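Local coordinates for DNA repair protein XRCC1 (Homo sapiens, PDB 3LQC) that serves as a scaffold in DNA single-strand break repair, assembling repair protein complexes and binding poly-ADP-ribose chains on auto-modified PARP1, at residues E53-S65 with S140-P152. Sequence-based numbering, arbitrary orientation.
Sequences EQIHSVDIGNDGS and SPFGLSFVRFHSP
With CG set between its backbone N and carbonyl carbon (chi1 68°), the Phe146 ring folds across the neighbouring strand onto Gly61, whose CA lies 3.6 Å from the ring centroid, a CH-pi contact. Gly61 suits the place because any CB would run into this ring. The pair sits in the three-stranded antiparallel sheet of the XRCC1 N-terminal domain's beta sandwich, strand 57-63 lying between 143-150 and 108-111. NH2 of Arg148 covers the ring's opposite face. An alanine in place of Phe146 would probably leave Gly61 CA uncovered and the Arg148 guanidinium without its flat support. On the same side, in one of two conformers modelled for Asp59, His150 NE2 donates to OD2 (2.8 Å), in its own ring plane but from above the carboxylate, which could then hold the imidazole against turning. The other side faces the five-stranded sheet, which suits its apolar Val58, Ile60, Val147 and Phe149: Val58 CG2 meets Phe149 CD1, and Phe149 packs on Val128. Next to Gly61 a classic beta bulge shifts the register: Ser145 N and Phe146 N both donate to Gly61 O. Beyond it, Gly143 O accepts from Asp63 N and, 2.9 Å away on the opposite face, from Ser65 OG.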
ATOM      1  N   GLU A  53      13.012 -22.898 -18.785  1.00 31.22           N
ATOM      2  CA  GLU A  53      13.600 -23.207 -17.491  1.00 34.87           C
ATOM      3  C   GLU A  53      12.624 -22.943 -16.339  1.00 33.88           C
ATOM      4  O   GLU A  53      11.666 -22.184 -16.482  1.00 30.56           O
ATOM      5  CB  GLU A  53      14.932 -22.463 -17.302  1.00 33.56           C
ATOM      6  CG  GLU A  53      14.829 -20.956 -17.386  1.00 37.15           C
ATOM      7  CD  GLU A  53      16.175 -20.248 -17.275  1.00 31.09           C
ATOM      8  OE1 GLU A  53      17.091 -20.541 -18.071  1.00 31.25           O
ATOM      9  OE2 GLU A  53      16.304 -19.369 -16.398  1.00 36.11           O
ATOM     10  N   GLN A  54      12.853 -23.610 -15.213  1.00 34.49           N
ATOM     11  CA  GLN A  54      12.047 -23.400 -14.018  1.00 38.64           C
ATOM     12  C   GLN A  54      12.808 -22.478 -13.080  1.00 40.42           C
ATOM     13  O   GLN A  54      13.978 -22.721 -12.770  1.00 45.37           O
ATOM     14  CB  GLN A  54      11.750 -24.729 -13.324  1.00 41.06           C
ATOM     15  CG  GLN A  54      10.834 -24.612 -12.115  1.00 39.62           C
ATOM     16  CD  GLN A  54      10.525 -25.962 -11.478  1.00 41.88           C
ATOM     17  OE1 GLN A  54      11.421 -26.770 -11.238  1.00 54.71           O
ATOM     18  NE2 GLN A  54       9.254 -26.202 -11.195  1.00 34.21           N
ATOM     19  N   ILE A  55      12.154 -21.413 -12.636  1.00 32.85           N
ATOM     20  CA  ILE A  55      12.836 -20.414 -11.831  1.00 34.49           C
ATOM     21  C   ILE A  55      12.532 -20.574 -10.349  1.00 37.41           C
ATOM     22  O   ILE A  55      11.423 -20.305  -9.892  1.00 36.81           O
ATOM     23  CB  ILE A  55      12.521 -18.998 -12.318  1.00 34.31           C
ATOM     24  CG1 ILE A  55      13.082 -18.820 -13.730  1.00 30.80           C
ATOM     25  CG2 ILE A  55      13.114 -17.973 -11.375  1.00 31.20           C
ATOM     26  CD1 ILE A  55      12.687 -17.539 -14.394  1.00 25.16           C
ATOM     27  N   HIS A  56      13.541 -21.027  -9.613  1.00 43.22           N
ATOM     28  CA  HIS A  56      13.430 -21.294  -8.186  1.00 44.84           C
ATOM     29  C   HIS A  56      13.239 -19.998  -7.402  1.00 42.54           C
ATOM     30  O   HIS A  56      12.286 -19.849  -6.628  1.00 35.35           O
ATOM     31  CB  HIS A  56      14.687 -22.034  -7.709  1.00 41.81           C
ATOM     32  CG  HIS A  56      14.759 -22.218  -6.227  1.00 49.13           C
ATOM     33  ND1 HIS A  56      15.556 -21.437  -5.417  1.00 53.71           N
ATOM     34  CD2 HIS A  56      14.134 -23.096  -5.405  1.00 54.74           C
ATOM     35  CE1 HIS A  56      15.418 -21.824  -4.160  1.00 51.43           C
ATOM     36  NE2 HIS A  56      14.562 -22.830  -4.125  1.00 53.26           N
ATOM     37  N   SER A  57      14.157 -19.064  -7.623  1.00 37.18           N
ATOM     38  CA  SER A  57      14.164 -17.795  -6.918  1.00 36.14           C
ATOM     39  C   SER A  57      14.824 -16.729  -7.791  1.00 35.16           C
ATOM     40  O   SER A  57      15.445 -17.050  -8.804  1.00 30.35           O
ATOM     41  CB  SER A  57      14.917 -17.936  -5.596  1.00 41.09           C
ATOM     42  OG  SER A  57      16.238 -18.403  -5.815  1.00 42.14           O
ATOM     43  N   VAL A  58      14.696 -15.466  -7.387  1.00 33.36           N
ATOM     44  CA  VAL A  58      15.167 -14.345  -8.190  1.00 30.07           C
ATOM     45  C   VAL A  58      15.863 -13.284  -7.343  1.00 31.98           C
ATOM     46  O   VAL A  58      15.303 -12.809  -6.360  1.00 33.95           O
ATOM     47  CB  VAL A  58      13.997 -13.670  -8.931  1.00 31.11           C
ATOM     48  CG1 VAL A  58      14.510 -12.544  -9.817  1.00 31.98           C
ATOM     49  CG2 VAL A  58      13.227 -14.689  -9.754  1.00 27.67           C
ATOM     50  N   ASP A  59      17.083 -12.917  -7.726  1.00 29.88           N
ATOM     51  CA  ASP A  59      17.808 -11.835  -7.064  1.00 30.62           C
ATOM     52  C   ASP A  59      17.872 -10.638  -8.006  1.00 31.80           C
ATOM     53  O   ASP A  59      18.219 -10.779  -9.177  1.00 28.68           O
ATOM     54  CB  ASP A  59      19.231 -12.259  -6.689  0.90 33.84           C
ATOM     55  CG  ASP A  59      19.268 -13.499  -5.810  0.90 38.80           C
ATOM     56  OD1 ASP A  59      18.259 -13.792  -5.120  0.90 33.52           O
ATOM     57  OD2 ASP A  59      20.320 -14.177  -5.805  0.90 37.01           O
ATOM     58  N   ILE A  60      17.545  -9.460  -7.488  1.00 27.76           N
ATOM     59  CA  ILE A  60      17.455  -8.264  -8.307  1.00 23.45           C
ATOM     60  C   ILE A  60      18.277  -7.134  -7.709  1.00 28.52           C
ATOM     61  O   ILE A  60      18.137  -6.808  -6.533  1.00 27.76           O
ATOM     62  CB  ILE A  60      15.999  -7.808  -8.452  1.00 22.13           C
ATOM     63  CG1 ILE A  60      15.204  -8.860  -9.219  1.00 20.79           C
ATOM     64  CG2 ILE A  60      15.921  -6.452  -9.145  1.00 19.84           C
ATOM     65  CD1 ILE A  60      13.762  -8.525  -9.378  1.00 16.77           C
ATOM     66  N   GLY A  61      19.145  -6.552  -8.527  1.00 28.19           N
ATOM     67  CA  GLY A  61      19.941  -5.416  -8.112  1.00 26.61           C
ATOM     68  C   GLY A  61      19.469  -4.181  -8.843  1.00 26.40           C
ATOM     69  O   GLY A  61      19.620  -4.078 -10.059  1.00 30.80           O
ATOM     70  N   ASN A  62      18.899  -3.238  -8.107  1.00 21.28           N
ATOM     71  CA  ASN A  62      18.303  -2.075  -8.733  1.00 22.70           C
ATOM     72  C   ASN A  62      19.340  -1.141  -9.326  1.00 22.76           C
ATOM     73  O   ASN A  62      20.487  -1.104  -8.886  1.00 27.16           O
ATOM     74  CB  ASN A  62      17.415  -1.312  -7.751  1.00 21.40           C
ATOM     75  CG  ASN A  62      16.671  -0.161  -8.413  1.00 22.03           C
ATOM     76  OD1 ASN A  62      16.242  -0.265  -9.560  1.00 20.50           O
ATOM     77  ND2 ASN A  62      16.522   0.942  -7.694  1.00 20.41           N
ATOM     78  N   ASP A  63      18.934  -0.401 -10.346  1.00 18.62           N
ATOM     79  CA  ASP A  63      19.732   0.718 -10.821  1.00 23.80           C
ATOM     80  C   ASP A  63      18.818   1.898 -11.109  1.00 22.30           C
ATOM     81  O   ASP A  63      18.699   2.341 -12.254  1.00 18.26           O
ATOM     82  CB  ASP A  63      20.532   0.357 -12.068  1.00 21.36           C
ATOM     83  CG  ASP A  63      21.383   1.514 -12.567  1.00 27.10           C
ATOM     84  OD1 ASP A  63      21.875   2.296 -11.727  1.00 27.31           O
ATOM     85  OD2 ASP A  63      21.563   1.638 -13.799  1.00 32.01           O
ATOM     86  N   GLY A  64      18.155   2.379 -10.061  1.00 19.81           N
ATOM     87  CA  GLY A  64      17.380   3.604 -10.133  1.00 22.11           C
ATOM     88  C   GLY A  64      15.908   3.419 -10.439  1.00 17.65           C
ATOM     89  O   GLY A  64      15.203   4.397 -10.673  1.00 19.06           O
ATOM     90  N   SER A  65      15.445   2.174 -10.452  1.00 17.02           N
ATOM     91  CA  SER A  65      14.031   1.889 -10.679  1.00 15.96           C
ATOM     92  C   SER A  65      13.257   2.076  -9.382  1.00 18.78           C
ATOM     93  O   SER A  65      13.778   1.800  -8.304  1.00 21.66           O
ATOM     94  CB  SER A  65      13.837   0.448 -11.158  1.00 14.97           C
ATOM     95  OG  SER A  65      14.376   0.249 -12.445  1.00 19.30           O
ATOM     96  N   SER A 140      16.201   9.799 -15.750  1.00 30.12           N
ATOM     97  CA  SER A 140      17.362   8.979 -15.424  1.00 33.09           C
ATOM     98  C   SER A 140      17.349   7.724 -16.293  1.00 30.09           C
ATOM     99  O   SER A 140      16.287   7.285 -16.737  1.00 29.98           O
ATOM    100  CB  SER A 140      17.374   8.623 -13.935  1.00 27.47           C
ATOM    101  OG  SER A 140      16.165   7.990 -13.553  1.00 30.91           O
ATOM    102  N   PRO A 141      18.531   7.156 -16.556  1.00 32.57           N
ATOM    103  CA  PRO A 141      18.653   5.964 -17.397  1.00 30.83           C
ATOM    104  C   PRO A 141      18.425   4.721 -16.549  1.00 29.54           C
ATOM    105  O   PRO A 141      19.222   3.782 -16.612  1.00 28.69           O
ATOM    106  CB  PRO A 141      20.119   6.004 -17.847  1.00 30.27           C
ATOM    107  CG  PRO A 141      20.755   7.188 -17.132  1.00 21.95           C
ATOM    108  CD  PRO A 141      19.837   7.574 -16.026  1.00 32.33           C
ATOM    109  N   PHE A 142      17.344   4.728 -15.771  1.00 28.95           N
ATOM    110  CA  PHE A 142      17.091   3.717 -14.745  1.00 23.08           C
ATOM    111  C   PHE A 142      16.856   2.321 -15.308  1.00 21.12           C
ATOM    112  O   PHE A 142      16.439   2.158 -16.447  1.00 24.48           O
ATOM    113  CB  PHE A 142      15.883   4.124 -13.898  1.00 20.92           C
ATOM    114  CG  PHE A 142      14.595   4.108 -14.650  1.00 19.84           C
ATOM    115  CD1 PHE A 142      13.901   2.920 -14.835  1.00 18.35           C
ATOM    116  CD2 PHE A 142      14.083   5.274 -15.193  1.00 20.01           C
ATOM    117  CE1 PHE A 142      12.719   2.898 -15.540  1.00 15.89           C
ATOM    118  CE2 PHE A 142      12.897   5.261 -15.898  1.00 19.74           C
ATOM    119  CZ  PHE A 142      12.212   4.071 -16.073  1.00 16.97           C
ATOM    120  N   GLY A 143      17.110   1.317 -14.484  1.00 20.34           N
ATOM    121  CA  GLY A 143      16.909  -0.063 -14.872  1.00 20.86           C
ATOM    122  C   GLY A 143      17.392  -0.957 -13.752  1.00 22.68           C
ATOM    123  O   GLY A 143      17.087  -0.711 -12.582  1.00 21.22           O
ATOM    124  N   LEU A 144      18.154  -1.987 -14.105  1.00 22.63           N
ATOM    125  CA  LEU A 144      18.723  -2.893 -13.113  1.00 22.02           C
ATOM    126  C   LEU A 144      20.228  -2.931 -13.225  1.00 26.20           C
ATOM    127  O   LEU A 144      20.777  -2.764 -14.309  1.00 29.40           O
ATOM    128  CB  LEU A 144      18.188  -4.310 -13.305  1.00 23.38           C
ATOM    129  CG  LEU A 144      16.687  -4.476 -13.101  1.00 26.86           C
ATOM    130  CD1 LEU A 144      16.332  -5.950 -13.032  1.00 21.63           C
ATOM    131  CD2 LEU A 144      16.274  -3.748 -11.830  1.00 20.15           C
ATOM    132  N   SER A 145      20.897  -3.160 -12.101  1.00 28.03           N
ATOM    133  CA  SER A 145      22.318  -3.474 -12.141  1.00 31.72           C
ATOM    134  C   SER A 145      22.460  -4.933 -12.508  1.00 28.27           C
ATOM    135  O   SER A 145      23.337  -5.314 -13.271  1.00 29.18           O
ATOM    136  CB  SER A 145      22.983  -3.200 -10.797  1.00 27.37           C
ATOM    137  OG  SER A 145      23.123  -1.804 -10.617  1.00 35.26           O
ATOM    138  N   PHE A 146      21.571  -5.748 -11.967  1.00 27.09           N
ATOM    139  CA  PHE A 146      21.607  -7.162 -12.251  1.00 25.14           C
ATOM    140  C   PHE A 146      20.292  -7.826 -11.898  1.00 26.25           C
ATOM    141  O   PHE A 146      19.526  -7.333 -11.073  1.00 27.44           O
ATOM    142  CB  PHE A 146      22.774  -7.832 -11.514  1.00 29.87           C
ATOM    143  CG  PHE A 146      22.621  -7.856 -10.017  1.00 28.53           C
ATOM    144  CD1 PHE A 146      21.771  -8.765  -9.408  1.00 26.70           C
ATOM    145  CD2 PHE A 146      23.341  -6.980  -9.224  1.00 29.44           C
ATOM    146  CE1 PHE A 146      21.630  -8.797  -8.038  1.00 30.90           C
ATOM    147  CE2 PHE A 146      23.205  -7.003  -7.848  1.00 31.06           C
ATOM    148  CZ  PHE A 146      22.353  -7.917  -7.252  1.00 35.59           C
ATOM    149  N   VAL A 147      20.023  -8.936 -12.562  1.00 26.51           N
ATOM    150  CA  VAL A 147      18.935  -9.809 -12.175  1.00 28.31           C
ATOM    151  C   VAL A 147      19.451 -11.228 -12.348  1.00 29.70           C
ATOM    152  O   VAL A 147      20.059 -11.556 -13.371  1.00 28.01           O
ATOM    153  CB  VAL A 147      17.665  -9.572 -13.023  1.00 25.60           C
ATOM    154  CG1 VAL A 147      18.002  -9.556 -14.512  1.00 24.75           C
ATOM    155  CG2 VAL A 147      16.614 -10.623 -12.708  1.00 23.05           C
ATOM    156  N   ARG A 148      19.252 -12.054 -11.329  1.00 27.76           N
ATOM    157  CA  ARG A 148      19.689 -13.439 -11.386  1.00 28.66           C
ATOM    158  C   ARG A 148      18.522 -14.377 -11.143  1.00 31.85           C
ATOM    159  O   ARG A 148      17.683 -14.142 -10.273  1.00 28.67           O
ATOM    160  CB  ARG A 148      20.792 -13.706 -10.370  1.00 29.14           C
ATOM    161  CG  ARG A 148      22.082 -13.013 -10.701  1.00 35.15           C
ATOM    162  CD  ARG A 148      22.965 -12.882  -9.480  1.00 36.00           C
ATOM    163  NE  ARG A 148      23.996 -11.878  -9.712  1.00 41.43           N
ATOM    164  CZ  ARG A 148      24.503 -11.099  -8.760  1.00 49.72           C
ATOM    165  NH1 ARG A 148      24.069 -11.204  -7.500  1.00 33.28           N
ATOM    166  NH2 ARG A 148      25.441 -10.211  -9.071  1.00 42.07           N
ATOM    167  N   PHE A 149      18.474 -15.437 -11.937  1.00 30.97           N
ATOM    168  CA  PHE A 149      17.449 -16.446 -11.799  1.00 35.44           C
ATOM    169  C   PHE A 149      18.110 -17.747 -11.399  1.00 37.36           C
ATOM    170  O   PHE A 149      19.107 -18.156 -11.987  1.00 38.23           O
ATOM    171  CB  PHE A 149      16.682 -16.594 -13.109  1.00 31.29           C
ATOM    172  CG  PHE A 149      16.213 -15.288 -13.666  1.00 30.55           C
ATOM    173  CD1 PHE A 149      15.051 -14.699 -13.196  1.00 28.96           C
ATOM    174  CD2 PHE A 149      16.946 -14.634 -14.640  1.00 27.81           C
ATOM    175  CE1 PHE A 149      14.623 -13.487 -13.700  1.00 30.76           C
ATOM    176  CE2 PHE A 149      16.521 -13.427 -15.149  1.00 28.12           C
ATOM    177  CZ  PHE A 149      15.362 -12.849 -14.676  1.00 28.79           C
ATOM    178  N   HIS A 150      17.561 -18.375 -10.371  1.00 39.28           N
ATOM    179  CA  HIS A 150      18.110 -19.616  -9.861  1.00 42.61           C
ATOM    180  C   HIS A 150      17.209 -20.778 -10.233  1.00 46.36           C
ATOM    181  O   HIS A 150      15.991 -20.723 -10.056  1.00 41.94           O
ATOM    182  CB  HIS A 150      18.318 -19.524  -8.352  1.00 39.91           C
ATOM    183  CG  HIS A 150      19.201 -18.388  -7.944  1.00 42.02           C
ATOM    184  ND1 HIS A 150      20.572 -18.420  -8.092  1.00 39.27           N
ATOM    185  CD2 HIS A 150      18.909 -17.177  -7.412  1.00 38.47           C
ATOM    186  CE1 HIS A 150      21.087 -17.284  -7.662  1.00 34.84           C
ATOM    187  NE2 HIS A 150      20.100 -16.511  -7.244  1.00 38.06           N
ATOM    188  N   SER A 151      17.829 -21.828 -10.756  1.00 55.78           N
ATOM    189  CA  SER A 151      17.103 -22.965 -11.286  1.00 58.64           C
ATOM    190  C   SER A 151      17.709 -24.263 -10.762  1.00 67.89           C
ATOM    191  O   SER A 151      18.895 -24.309 -10.432  1.00 67.72           O
ATOM    192  CB  SER A 151      17.159 -22.925 -12.813  1.00 56.48           C
ATOM    193  OG  SER A 151      16.992 -21.592 -13.287  1.00 48.12           O
ATOM    194  N   PRO A 152      16.889 -25.321 -10.672  1.00 70.35           N
ATOM    195  CA  PRO A 152      17.356 -26.657 -10.280  1.00 73.80           C
ATOM    196  C   PRO A 152      18.515 -27.141 -11.155  1.00 78.81           C
ATOM    197  O   PRO A 152      18.334 -27.329 -12.360  1.00 73.75           O
ATOM    198  CB  PRO A 152      16.123 -27.535 -10.510  1.00 78.55           C
ATOM    199  CG  PRO A 152      14.966 -26.602 -10.353  1.00 72.10           C
ATOM    200  CD  PRO A 152      15.433 -25.282 -10.894  1.00 64.35           C
TER
HETATM  201  O   HOH W   1      16.442   6.801 -11.028  1.00 25.51           O